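Choline dehydrogenase and related flavoproteins (Aspergillus oryzae, PDB 3Q9T) is a formate oxidase of the glucose-methanol-choline oxidoreductase family that carries 8-formyl-FAD at its catalytic site. Local coordinates at residues P528-D542 / V561-H573. Residues are numbered along the deposited sequence; the frame is centred on the assembly and turned at random.
With FAY ([(2R,3S,4R,5R)-5-(6-amino-9H-purin-9-yl)-3,4-dihydroxytetrahydrofuran-2-yl]methyl (2R,3S,4S)-5-(8-formyl-7-methyl-2,4-dioxo-3,4-dihydrobenzo[g]pteridin-10(2H)-yl)-2,3,4-trihydroxypentyl dihydrogen diphosphate), chain D.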
loop_
_atom_site.group_PDB
_atom_site.type_symbol
_atom_site.label_atom_id
_atom_site.label_comp_id
_atom_site.label_asym_id
_atom_site.label_seq_id
_atom_site.Cartn_x
_atom_site.Cartn_y
_atom_site.Cartn_z
ATOM N N PRO A 528 -29.724 -22.705 5.590
ATOM C CA PRO A 528 -29.787 -23.260 4.235
ATOM C C PRO A 528 -30.852 -22.637 3.329
ATOM O O PRO A 528 -30.749 -22.782 2.114
ATOM C CB PRO A 528 -30.066 -24.745 4.484
ATOM C CG PRO A 528 -29.382 -25.017 5.778
ATOM C CD PRO A 528 -29.661 -23.765 6.611
ATOM N N LYS A 529 -31.854 -21.965 3.887
ATOM C CA LYS A 529 -32.834 -21.283 3.054
ATOM C C LYS A 529 -32.446 -19.820 2.898
ATOM O O LYS A 529 -33.254 -18.991 2.490
ATOM C CB LYS A 529 -34.240 -21.417 3.632
ATOM C CG LYS A 529 -34.632 -22.868 3.952
ATOM C CD LYS A 529 -34.531 -23.779 2.731
ATOM C CE LYS A 529 -34.956 -25.192 3.085
ATOM N NZ LYS A 529 -35.029 -26.026 1.865
ATOM N N LEU A 530 -31.197 -19.521 3.249
ATOM C CA LEU A 530 -30.629 -18.197 3.056
ATOM C C LEU A 530 -31.323 -17.173 3.938
ATOM O O LEU A 530 -31.235 -15.975 3.685
ATOM C CB LEU A 530 -30.690 -17.776 1.581
ATOM C CG LEU A 530 -29.863 -18.645 0.631
ATOM C CD1 LEU A 530 -29.944 -18.104 -0.780
ATOM C CD2 LEU A 530 -28.401 -18.725 1.105
ATOM N N LYS A 531 -32.000 -17.651 4.975
ATOM C CA LYS A 531 -32.581 -16.764 5.986
ATOM C C LYS A 531 -31.530 -16.372 7.022
ATOM O O LYS A 531 -30.774 -17.228 7.493
ATOM C CB LYS A 531 -33.756 -17.440 6.696
ATOM C CG LYS A 531 -34.930 -17.743 5.787
ATOM C CD LYS A 531 -36.007 -18.475 6.551
ATOM C CE LYS A 531 -37.239 -18.640 5.710
ATOM N NZ LYS A 531 -38.384 -18.951 6.588
ATOM N N VAL A 532 -31.490 -15.085 7.377
ATOM C CA VAL A 532 -30.556 -14.600 8.396
ATOM C C VAL A 532 -30.851 -15.234 9.772
ATOM O O VAL A 532 -31.947 -15.073 10.320
ATOM C CB VAL A 532 -30.560 -13.045 8.475
ATOM C CG1 VAL A 532 -29.635 -12.543 9.580
ATOM C CG2 VAL A 532 -30.149 -12.443 7.150
ATOM N N HIS A 533 -29.892 -15.983 10.314
ATOM C CA HIS A 533 -30.065 -16.578 11.643
ATOM C C HIS A 533 -30.501 -15.486 12.620
ATOM O O HIS A 533 -29.847 -14.443 12.744
ATOM C CB HIS A 533 -28.766 -17.211 12.162
ATOM C CG HIS A 533 -28.270 -18.373 11.353
ATOM N ND1 HIS A 533 -28.964 -19.561 11.240
ATOM C CD2 HIS A 533 -27.123 -18.541 10.651
ATOM C CE1 HIS A 533 -28.280 -20.399 10.479
ATOM N NE2 HIS A 533 -27.159 -19.805 10.110
ATOM N N GLY A 534 -31.610 -15.716 13.311
ATOM C CA GLY A 534 -32.068 -14.790 14.323
ATOM C C GLY A 534 -33.127 -13.811 13.859
ATOM O O GLY A 534 -33.733 -13.126 14.676
ATOM N N ILE A 535 -33.357 -13.739 12.553
ATOM C CA ILE A 535 -34.279 -12.740 12.014
ATOM C C ILE A 535 -35.296 -13.365 11.061
ATOM O O ILE A 535 -34.947 -14.195 10.240
ATOM C CB ILE A 535 -33.518 -11.620 11.289
ATOM C CG1 ILE A 535 -32.528 -10.934 12.237
ATOM C CG2 ILE A 535 -34.484 -10.564 10.751
ATOM C CD1 ILE A 535 -33.173 -9.986 13.233
ATOM N N LYS A 536 -36.559 -12.975 11.177
ATOM C CA LYS A 536 -37.571 -13.451 10.238
ATOM C C LYS A 536 -37.761 -12.454 9.101
ATOM O O LYS A 536 -37.525 -11.258 9.267
ATOM C CB LYS A 536 -38.904 -13.662 10.950
ATOM C CG LYS A 536 -38.854 -14.543 12.189
ATOM C CD LYS A 536 -40.212 -14.471 12.895
ATOM C CE LYS A 536 -40.180 -15.047 14.302
ATOM N NZ LYS A 536 -41.465 -14.771 15.021
ATOM N N LYS A 537 -38.198 -12.957 7.953
ATOM C CA LYS A 537 -38.502 -12.135 6.779
ATOM C C LYS A 537 -37.277 -11.440 6.161
ATOM O O LYS A 537 -37.415 -10.423 5.481
ATOM C CB LYS A 537 -39.585 -11.098 7.110
ATOM C CG LYS A 537 -40.935 -11.689 7.520
ATOM C CD LYS A 537 -42.004 -10.588 7.555
ATOM C CE LYS A 537 -43.426 -11.132 7.600
ATOM N NZ LYS A 537 -43.810 -11.616 8.957
ATOM N N LEU A 538 -36.086 -11.984 6.410
ATOM C CA LEU A 538 -34.849 -11.405 5.892
ATOM C C LEU A 538 -33.953 -12.488 5.317
ATOM O O LEU A 538 -33.561 -13.412 6.022
ATOM C CB LEU A 538 -34.064 -10.673 6.998
ATOM C CG LEU A 538 -32.743 -10.030 6.539
ATOM C CD1 LEU A 538 -32.984 -9.116 5.335
ATOM C CD2 LEU A 538 -32.033 -9.267 7.662
ATOM N N ARG A 539 -33.609 -12.361 4.041
ATOM C CA ARG A 539 -32.721 -13.322 3.406
ATOM C C ARG A 539 -31.566 -12.581 2.750
ATOM O O ARG A 539 -31.663 -11.383 2.488
ATOM C CB ARG A 539 -33.485 -14.158 2.373
ATOM C CG ARG A 539 -34.483 -15.128 2.990
ATOM C CD ARG A 539 -35.450 -15.665 1.954
ATOM N NE ARG A 539 -35.397 -17.114 1.879
ATOM C CZ ARG A 539 -36.444 -17.934 1.975
ATOM N NH1 ARG A 539 -37.685 -17.479 2.144
ATOM N NH2 ARG A 539 -36.225 -19.230 1.889
ATOM N N VAL A 540 -30.474 -13.293 2.504
ATOM C CA VAL A 540 -29.353 -12.737 1.765
ATOM C C VAL A 540 -29.154 -13.553 0.510
ATOM O O VAL A 540 -29.104 -14.786 0.572
ATOM C CB VAL A 540 -28.052 -12.768 2.578
ATOM C CG1 VAL A 540 -26.892 -12.261 1.730
ATOM C CG2 VAL A 540 -28.211 -11.932 3.832
ATOM N N ALA A 541 -29.075 -12.867 -0.630
ATOM C CA ALA A 541 -28.787 -13.529 -1.889
ATOM C C ALA A 541 -27.728 -12.726 -2.634
ATOM O O ALA A 541 -28.017 -11.679 -3.212
ATOM C CB ALA A 541 -30.072 -13.732 -2.732
ATOM N N ASP A 542 -26.487 -13.216 -2.555
ATOM C CA ASP A 542 -25.334 -12.629 -3.227
ATOM C C ASP A 542 -24.070 -13.403 -2.827
ATOM O O ASP A 542 -24.147 -14.392 -2.074
ATOM C CB ASP A 542 -25.206 -11.115 -2.950
ATOM C CG ASP A 542 -24.901 -10.795 -1.497
ATOM O OD1 ASP A 542 -24.235 -11.614 -0.837
ATOM O OD2 ASP A 542 -25.326 -9.716 -1.010
ATOM N N VAL A 561 -26.884 -18.822 -6.950
ATOM C CA VAL A 561 -27.356 -18.500 -5.611
ATOM C C VAL A 561 -28.694 -17.745 -5.659
ATOM O O VAL A 561 -29.622 -18.050 -4.901
ATOM C CB VAL A 561 -26.311 -17.690 -4.810
ATOM C CG1 VAL A 561 -26.994 -16.901 -3.705
ATOM C CG2 VAL A 561 -25.219 -18.632 -4.238
ATOM N N GLY A 562 -28.782 -16.775 -6.563
ATOM C CA GLY A 562 -30.001 -16.020 -6.755
ATOM C C GLY A 562 -31.156 -16.877 -7.247
ATOM O O GLY A 562 -32.287 -16.691 -6.805
ATOM N N GLU A 563 -30.880 -17.820 -8.149
ATOM C CA GLU A 563 -31.935 -18.646 -8.725
ATOM C C GLU A 563 -32.501 -19.546 -7.633
ATOM O O GLU A 563 -33.718 -19.673 -7.492
ATOM C CB GLU A 563 -31.416 -19.482 -9.906
ATOM C CG GLU A 563 -30.969 -18.698 -11.126
ATOM C CD GLU A 563 -32.111 -18.237 -12.019
ATOM O OE1 GLU A 563 -33.281 -18.255 -11.586
ATOM O OE2 GLU A 563 -31.836 -17.854 -13.175
ATOM N N LYS A 564 -31.620 -20.146 -6.843
ATOM C CA LYS A 564 -32.056 -21.018 -5.763
ATOM C C LYS A 564 -32.824 -20.215 -4.721
ATOM O O LYS A 564 -33.888 -20.626 -4.270
ATOM C CB LYS A 564 -30.878 -21.763 -5.130
ATOM C CG LYS A 564 -31.276 -22.723 -3.986
ATOM C CD LYS A 564 -30.111 -23.637 -3.581
ATOM C CE LYS A 564 -30.479 -24.593 -2.452
ATOM N NZ LYS A 564 -31.788 -25.272 -2.691
ATOM N N CYS A 565 -32.297 -19.057 -4.352
ATOM C CA CYS A 565 -32.978 -18.220 -3.377
ATOM C C CYS A 565 -34.429 -17.967 -3.766
ATOM O O CYS A 565 -35.332 -18.122 -2.948
ATOM C CB CYS A 565 -32.272 -16.872 -3.216
ATOM S SG CYS A 565 -33.031 -15.867 -1.926
ATOM N N ALA A 566 -34.639 -17.552 -5.009
ATOM C CA ALA A 566 -35.977 -17.285 -5.524
ATOM C C ALA A 566 -36.864 -18.546 -5.448
ATOM O O ALA A 566 -38.005 -18.492 -4.978
ATOM C CB ALA A 566 -35.891 -16.749 -6.966
ATOM N N ASP A 567 -36.331 -19.680 -5.889
ATOM C CA ASP A 567 -37.055 -20.943 -5.774
ATOM C C ASP A 567 -37.492 -21.197 -4.334
ATOM O O ASP A 567 -38.661 -21.484 -4.088
ATOM C CB ASP A 567 -36.228 -22.124 -6.298
ATOM C CG ASP A 567 -36.621 -22.537 -7.720
ATOM O OD1 ASP A 567 -37.356 -21.765 -8.381
ATOM O OD2 ASP A 567 -36.176 -23.624 -8.181
ATOM N N MET A 568 -36.563 -21.070 -3.383
ATOM C CA MET A 568 -36.872 -21.325 -1.967
ATOM C C MET A 568 -37.914 -20.352 -1.387
ATOM O O MET A 568 -38.740 -20.746 -0.556
ATOM C CB MET A 568 -35.597 -21.348 -1.124
ATOM C CG MET A 568 -34.583 -22.430 -1.571
ATOM S SD MET A 568 -33.214 -22.666 -0.411
ATOM C CE MET A 568 -32.405 -21.066 -0.566
ATOM N N ILE A 569 -37.888 -19.096 -1.836
ATOM C CA ILE A 569 -38.894 -18.120 -1.411
ATOM C C ILE A 569 -40.273 -18.500 -1.977
ATOM O O ILE A 569 -41.282 -18.444 -1.276
ATOM C CB ILE A 569 -38.514 -16.683 -1.821
ATOM C CG1 ILE A 569 -37.343 -16.184 -0.972
ATOM C CG2 ILE A 569 -39.699 -15.721 -1.658
ATOM C CD1 ILE A 569 -36.780 -14.865 -1.451
ATOM N N LYS A 570 -40.310 -18.905 -3.241
ATOM C CA LYS A 570 -41.568 -19.297 -3.872
ATOM C C LYS A 570 -42.180 -20.502 -3.181
ATOM O O LYS A 570 -43.395 -20.575 -3.025
ATOM C CB LYS A 570 -41.379 -19.599 -5.354
ATOM C CG LYS A 570 -41.100 -18.372 -6.211
ATOM C CD LYS A 570 -41.086 -18.735 -7.698
ATOM C CE LYS A 570 -40.626 -17.559 -8.545
ATOM N NZ LYS A 570 -40.517 -17.922 -9.986
ATOM N N ALA A 571 -41.335 -21.445 -2.773
ATOM C CA ALA A 571 -41.819 -22.648 -2.116
ATOM C C ALA A 571 -42.468 -22.293 -0.789
ATOM O O ALA A 571 -43.397 -22.964 -0.332
ATOM C CB ALA A 571 -40.689 -23.643 -1.909
ATOM N N GLU A 572 -41.972 -21.233 -0.167
ATOM C CA GLU A 572 -42.500 -20.813 1.115
ATOM C C GLU A 572 -43.846 -20.105 0.992
ATOM O O GLU A 572 -44.737 -20.336 1.801
ATOM C CB GLU A 572 -41.503 -19.917 1.834
ATOM C CG GLU A 572 -42.069 -19.317 3.095
ATOM C CD GLU A 572 -41.011 -19.138 4.145
ATOM O OE1 GLU A 572 -41.195 -18.283 5.034
ATOM O OE2 GLU A 572 -39.998 -19.864 4.072
ATOM N N HIS A 573 -43.998 -19.253 -0.016
ATOM C CA HIS A 573 -45.243 -18.499 -0.181
ATOM C C HIS A 573 -46.230 -19.160 -1.157
ATOM O O HIS A 573 -46.492 -18.663 -2.264
ATOM C CB HIS A 573 -44.934 -17.051 -0.553
ATOM C CG HIS A 573 -44.080 -16.361 0.460
ATOM N ND1 HIS A 573 -44.607 -15.632 1.503
ATOM C CD2 HIS A 573 -42.735 -16.329 0.619
ATOM C CE1 HIS A 573 -43.623 -15.170 2.255
ATOM N NE2 HIS A 573 -42.478 -15.575 1.736
HETATM P P FAY D . -23.226 -9.855 -6.291
HETATM N N1 FAY D . -16.872 -13.229 -12.244
HETATM C C2 FAY D . -16.940 -14.059 -13.361
HETATM O O2 FAY D . -17.611 -15.083 -13.327
HETATM N N3 FAY D . -16.676 -13.538 -14.610
HETATM C C4 FAY D . -15.830 -12.462 -14.710
HETATM O O4 FAY D . -15.029 -12.448 -15.663
HETATM N N5 FAY D . -14.915 -10.522 -13.662
HETATM C C6 FAY D . -14.426 -8.354 -12.900
HETATM C C7 FAY D . -14.605 -7.309 -12.011
HETATM C C8 FAY D . -15.438 -7.485 -10.901
HETATM O O8 FAY D . -16.630 -6.358 -9.228
HETATM C C9 FAY D . -16.176 -8.670 -10.773
HETATM P PA FAY D . -23.023 -7.101 -6.910
HETATM C "C1'" FAY D . -17.521 -11.232 -10.257
HETATM C C10 FAY D . -16.248 -12.007 -12.330
HETATM N N10 FAY D . -16.506 -11.013 -11.382
HETATM N N1A FAY D . -27.043 1.212 -1.053
HETATM O O1A FAY D . -21.899 -6.137 -6.720
HETATM C C1B FAY D . -25.615 -2.271 -4.713
HETATM O O1P FAY D . -24.699 -9.945 -6.609
HETATM C "C2'" FAY D . -18.969 -10.958 -10.725
HETATM O "O2'" FAY D . -18.955 -9.783 -11.454
HETATM C C2A FAY D . -27.708 0.898 -2.224
HETATM O O2A FAY D . -23.177 -7.588 -8.318
HETATM C C2B FAY D . -24.445 -2.166 -5.674
HETATM O O2B FAY D . -24.426 -0.951 -6.402
HETATM O O2P FAY D . -22.878 -10.697 -5.077
HETATM C "C3'" FAY D . -20.179 -10.927 -9.735
HETATM O "O3'" FAY D . -21.152 -9.916 -9.984
HETATM N N3A FAY D . -27.191 -0.050 -3.092
HETATM C C3B FAY D . -24.702 -3.346 -6.586
HETATM O O3B FAY D . -25.640 -2.963 -7.561
HETATM O O3P FAY D . -22.840 -8.336 -5.918
HETATM C "C4'" FAY D . -19.823 -10.849 -8.272
HETATM O "O4'" FAY D . -18.852 -11.870 -8.056
HETATM C C4A FAY D . -26.028 -0.678 -2.785
HETATM C C4B FAY D . -25.384 -4.350 -5.690
HETATM O O4B FAY D . -25.790 -3.652 -4.524
HETATM C C4X FAY D . -15.615 -11.696 -13.548
HETATM C "C5'" FAY D . -21.078 -11.040 -7.386
HETATM O "O5'" FAY D . -22.251 -10.229 -7.555
HETATM C C5A FAY D . -25.350 -0.382 -1.605
HETATM C C5B FAY D . -24.460 -5.502 -5.346
HETATM O O5B FAY D . -24.396 -6.352 -6.465
HETATM C C5X FAY D . -14.991 -9.600 -12.642
HETATM C C6A FAY D . -25.856 0.577 -0.731
HETATM N N6A FAY D . -25.154 0.934 0.354
HETATM N N7A FAY D . -24.243 -1.151 -1.558
HETATM C C7M FAY D . -13.741 -6.081 -12.173
HETATM C C8A FAY D . -24.201 -1.932 -2.659
HETATM C C8M FAY D . -15.917 -6.271 -10.203
HETATM C C9A FAY D . -15.928 -9.758 -11.607
HETATM N N9A FAY D . -25.292 -1.645 -3.425
HETATM O O HOH W 1 -37.816 -21.144 3.026
#
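L530 and M568 meet at about a right angle, the M568 methyl CE lying 3.7 Å from CG of L530. The bend at the end of the M568 chain (chi3 -66°) turns CE against the loop at P528 and K529, where it meets K529 CA and the P528 carbonyl oxygen; a flexible, unbranched thioether can follow both. One turn nearer the helix N-terminus L530 CD1 rests 3.6 Å from C565 CB, while C565 SG lies 3.7 Å from A541 CB. Small residues suit this tight end, where the CA atoms of A541 and G562 come within 5.6 Å. V561 closes it, its CG1 branch set against the backbone of D542.

R539 links this apolar end to the polar one. Its NE and NH2 both grip the K529 carbonyl oxygen, at 2.9 Å from NE, which ties the loop at K529 to the strand residue R539 and limits the rotation of the guanidinium. I569 CG1 and K531 CE lie on opposite faces of this flat cation, both offset toward the rim.

Toward solvent the contact loosens into charges. K531, extended beyond CG, reaches the syn lone pair of E572 OE2 with NZ at 3.1 Å; the R539 NH1 salt bridge to the same oxygen is long, and a water joins R539 NH2 to E572 OE2. The long chains of K531 and E572 can meet at this solvent side, and the buried R539 has a second carboxylate partner in E261.

Strand 538-540 forms one edge of the parallel Rossmann-type sheet, beside strand 261-264, and the 561-572 part of helix 555-572 runs nearly antiparallel to it (157°). The chain leaving the strand brings D542 to the FAD diphosphate, its CB 3.2 Å from FAY O2P. Helix 16-25 packs against A541 and I569, and helix 122-131 against K564.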